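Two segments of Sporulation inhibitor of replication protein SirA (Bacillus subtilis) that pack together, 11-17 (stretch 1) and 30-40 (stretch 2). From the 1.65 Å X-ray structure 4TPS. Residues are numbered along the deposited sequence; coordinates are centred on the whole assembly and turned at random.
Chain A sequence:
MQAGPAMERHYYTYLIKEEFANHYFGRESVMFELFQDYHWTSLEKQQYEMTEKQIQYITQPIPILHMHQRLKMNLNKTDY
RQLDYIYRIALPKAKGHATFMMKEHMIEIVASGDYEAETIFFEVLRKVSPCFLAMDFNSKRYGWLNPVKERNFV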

# COMPACT_ATOMS: atom_id res chain seq x y z
N TYR A 11 -11.14 -1.09 -12.41
CA TYR A 11 -10.46 -1.59 -11.20
C TYR A 11 -9.00 -1.16 -11.22
O TYR A 11 -8.31 -1.22 -12.29
CB TYR A 11 -10.45 -3.11 -11.22
CG TYR A 11 -11.76 -3.75 -11.29
CD1 TYR A 11 -12.51 -3.98 -10.17
CD2 TYR A 11 -12.27 -4.14 -12.56
CE1 TYR A 11 -13.74 -4.61 -10.27
CE2 TYR A 11 -13.46 -4.79 -12.66
CZ TYR A 11 -14.20 -5.02 -11.54
OH TYR A 11 -15.41 -5.69 -11.74
N TYR A 12 -8.52 -0.75 -10.04
CA TYR A 12 -7.09 -0.62 -9.77
C TYR A 12 -6.72 -1.80 -8.89
O TYR A 12 -7.37 -2.05 -7.86
CB TYR A 12 -6.84 0.71 -9.08
CG TYR A 12 -7.09 1.89 -9.95
CD1 TYR A 12 -8.35 2.38 -10.12
CD2 TYR A 12 -6.07 2.53 -10.59
CE1 TYR A 12 -8.59 3.50 -10.90
CE2 TYR A 12 -6.29 3.62 -11.36
CZ TYR A 12 -7.56 4.13 -11.52
OH TYR A 12 -7.71 5.25 -12.38
N THR A 13 -5.72 -2.57 -9.34
CA THR A 13 -5.37 -3.83 -8.71
C THR A 13 -3.91 -3.79 -8.34
O THR A 13 -3.05 -3.43 -9.15
CB THR A 13 -5.70 -5.00 -9.61
OG1 THR A 13 -7.08 -4.97 -9.99
CG2 THR A 13 -5.47 -6.33 -8.93
N TYR A 14 -3.65 -4.02 -7.04
CA TYR A 14 -2.26 -4.05 -6.51
C TYR A 14 -1.95 -5.40 -5.88
O TYR A 14 -2.84 -6.10 -5.41
CB TYR A 14 -2.08 -2.95 -5.44
CG TYR A 14 -2.04 -1.54 -5.98
CD1 TYR A 14 -3.22 -0.83 -6.24
CD2 TYR A 14 -0.85 -0.89 -6.14
CE1 TYR A 14 -3.18 0.48 -6.67
CE2 TYR A 14 -0.78 0.44 -6.58
CZ TYR A 14 -1.95 1.11 -6.86
OH TYR A 14 -1.92 2.38 -7.29
N LEU A 15 -0.66 -5.75 -5.94
CA LEU A 15 -0.12 -6.96 -5.35
C LEU A 15 0.39 -6.58 -3.94
O LEU A 15 1.42 -5.87 -3.82
CB LEU A 15 1.00 -7.50 -6.21
CG LEU A 15 1.54 -8.85 -5.80
CD1 LEU A 15 0.44 -9.87 -5.61
CD2 LEU A 15 2.59 -9.34 -6.78
N ILE A 16 -0.37 -6.94 -2.93
CA ILE A 16 -0.11 -6.49 -1.54
C ILE A 16 0.93 -7.44 -0.90
O ILE A 16 0.89 -8.65 -1.07
CB ILE A 16 -1.40 -6.48 -0.69
CG1 ILE A 16 -2.54 -5.71 -1.35
CG2 ILE A 16 -1.12 -5.96 0.74
CD1 ILE A 16 -2.20 -4.29 -1.70
N LYS A 17 1.89 -6.85 -0.18
CA LYS A 17 2.81 -7.67 0.57
C LYS A 17 2.10 -8.42 1.65
O LYS A 17 1.18 -7.92 2.35
CB LYS A 17 3.90 -6.80 1.14
CG LYS A 17 4.91 -6.24 0.15
CD LYS A 17 5.99 -5.44 0.83
CE LYS A 17 7.10 -4.95 -0.09
NZ LYS A 17 8.03 -4.11 0.71
N VAL A 30 -9.52 -0.07 5.16
CA VAL A 30 -8.49 0.91 5.46
C VAL A 30 -7.51 0.99 4.31
O VAL A 30 -7.03 2.06 3.96
CB VAL A 30 -7.76 0.53 6.74
CG1 VAL A 30 -6.61 1.52 7.04
CG2 VAL A 30 -8.76 0.60 7.86
N MET A 31 -7.23 -0.15 3.69
CA MET A 31 -6.33 -0.16 2.51
C MET A 31 -7.05 0.47 1.34
O MET A 31 -6.47 1.28 0.65
CB MET A 31 -5.87 -1.59 2.12
CG MET A 31 -4.75 -2.10 3.00
SD MET A 31 -3.95 -3.57 2.41
CE MET A 31 -5.29 -4.71 2.67
N PHE A 32 -8.33 0.15 1.16
CA PHE A 32 -9.10 0.80 0.13
C PHE A 32 -9.01 2.33 0.26
O PHE A 32 -8.78 3.00 -0.73
CB PHE A 32 -10.56 0.35 0.19
CG PHE A 32 -11.47 1.08 -0.77
CD1 PHE A 32 -11.58 0.62 -2.06
CD2 PHE A 32 -12.21 2.19 -0.40
CE1 PHE A 32 -12.38 1.25 -2.98
CE2 PHE A 32 -13.02 2.84 -1.32
CZ PHE A 32 -13.16 2.33 -2.61
N GLU A 33 -9.17 2.85 1.50
CA GLU A 33 -9.13 4.29 1.70
C GLU A 33 -7.75 4.91 1.38
O GLU A 33 -7.65 5.99 0.82
CB GLU A 33 -9.59 4.65 3.13
CG GLU A 33 -11.07 4.36 3.31
CD GLU A 33 -11.63 4.79 4.66
OE1 GLU A 33 -12.16 3.92 5.38
OE2 GLU A 33 -11.55 6.00 4.99
N LEU A 34 -6.69 4.20 1.71
CA LEU A 34 -5.33 4.62 1.36
C LEU A 34 -5.14 4.73 -0.17
O LEU A 34 -4.70 5.75 -0.71
CB LEU A 34 -4.31 3.69 1.93
CG LEU A 34 -2.85 4.07 1.65
CD1 LEU A 34 -2.44 5.26 2.51
CD2 LEU A 34 -1.92 2.90 1.91
N PHE A 35 -5.51 3.68 -0.85
CA PHE A 35 -5.47 3.69 -2.33
C PHE A 35 -6.39 4.76 -2.99
O PHE A 35 -5.99 5.45 -3.93
CB PHE A 35 -5.75 2.32 -2.88
CG PHE A 35 -4.61 1.33 -2.64
CD1 PHE A 35 -3.43 1.43 -3.33
CD2 PHE A 35 -4.72 0.30 -1.72
CE1 PHE A 35 -2.40 0.52 -3.14
CE2 PHE A 35 -3.68 -0.59 -1.50
CZ PHE A 35 -2.52 -0.48 -2.22
N GLN A 36 -7.55 4.94 -2.42
CA GLN A 36 -8.49 5.93 -2.91
C GLN A 36 -7.90 7.35 -2.68
O GLN A 36 -7.98 8.21 -3.56
CB GLN A 36 -9.84 5.78 -2.28
CG GLN A 36 -10.87 6.81 -2.77
CD GLN A 36 -12.23 6.58 -2.19
OE1 GLN A 36 -12.47 6.76 -0.97
NE2 GLN A 36 -13.14 6.16 -3.05
N ASP A 37 -7.25 7.58 -1.54
CA ASP A 37 -6.59 8.86 -1.30
C ASP A 37 -5.52 9.16 -2.33
O ASP A 37 -5.40 10.28 -2.79
CB ASP A 37 -5.94 8.88 0.07
CG ASP A 37 -6.93 9.11 1.18
OD1 ASP A 37 -8.11 9.49 0.93
OD2 ASP A 37 -6.49 8.90 2.34
N TYR A 38 -4.75 8.15 -2.71
CA TYR A 38 -3.73 8.35 -3.76
C TYR A 38 -4.31 8.65 -5.15
O TYR A 38 -3.85 9.53 -5.85
CB TYR A 38 -2.88 7.10 -3.82
CG TYR A 38 -1.76 7.13 -4.80
CD1 TYR A 38 -0.75 8.07 -4.67
CD2 TYR A 38 -1.70 6.22 -5.86
CE1 TYR A 38 0.29 8.12 -5.57
CE2 TYR A 38 -0.65 6.26 -6.75
CZ TYR A 38 0.34 7.21 -6.58
OH TYR A 38 1.43 7.29 -7.42
N HIS A 39 -5.34 7.90 -5.52
CA HIS A 39 -5.89 8.01 -6.85
C HIS A 39 -6.89 9.16 -6.99
O HIS A 39 -7.07 9.66 -8.10
CB HIS A 39 -6.52 6.69 -7.27
CG HIS A 39 -5.50 5.65 -7.61
ND1 HIS A 39 -4.77 5.67 -8.78
CD2 HIS A 39 -5.01 4.62 -6.91
CE1 HIS A 39 -3.89 4.69 -8.77
NE2 HIS A 39 -4.07 4.01 -7.67
N TRP A 40 -7.50 9.58 -5.88
CA TRP A 40 -8.67 10.51 -5.96
C TRP A 40 -8.71 11.64 -5.02
O TRP A 40 -8.90 12.78 -5.48
CB TRP A 40 -9.96 9.74 -5.73
CG TRP A 40 -10.38 9.09 -7.00
CD1 TRP A 40 -10.31 7.77 -7.33
CD2 TRP A 40 -10.89 9.77 -8.12
NE1 TRP A 40 -10.79 7.58 -8.61
CE2 TRP A 40 -11.11 8.82 -9.13
CE3 TRP A 40 -11.16 11.11 -8.37
CZ2 TRP A 40 -11.61 9.15 -10.36
CZ3 TRP A 40 -11.67 11.45 -9.58
CH2 TRP A 40 -11.85 10.47 -10.59

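The helix of stretch 2 lies across the strand of stretch 1, their axes 11.0 Å apart at closest approach and their N-to-C directions 117° apart. At that spacing the backbones cannot touch, and side chains fill the gap. Alternation along the strand directs Y12, Y14 and I16 toward the helix, while M31, F35, Y38 and H39 recur on the helix at intervals of four, three and one residues and so share one face.

M31 makes the first contact. Its long, unbranched side chain brings SD to 4.1 Å from CG2 of I16, an apolar contact well suited to a polarizable sulfur and a branched aliphatic partner. V30, F32, E33 and L34 take no part.

One turn after M31, F35 reaches two strand residues. Its CZ lies 3.9 Å from CD1 of I16, and its CE1 approaches CD1 of Y14 at 3.5 Å, over one face of the tyrosine ring. The two ring centroids are 4.3 Å apart with planes inclined at 32°, an oblique pairing. A flat, wholly apolar ring suits this buried site, where it covers both an aromatic and an aliphatic neighbour.

Q36 and D37 turn elsewhere, and Y38 contributes little, its CD2 standing 4.1 Å from OH of Y14.

H39, in the last turn of the helix, combines polar and aromatic contacts. Its NE2 and OH of Y14 form a hydrogen bond of 2.7 Å, in which either group could be the donor. The hydroxyl lies near the imidazole plane, where the nitrogen's lone pair or N–H bond points, so the buried tyrosine's polar end is satisfied. The imidazole also packs against Y12, its CE1 3.6 Å from CD2 of that residue; the centroids are 4.3 Å apart and the planes 39° from parallel. Histidine thus offers its edge to one tyrosine and a face to another.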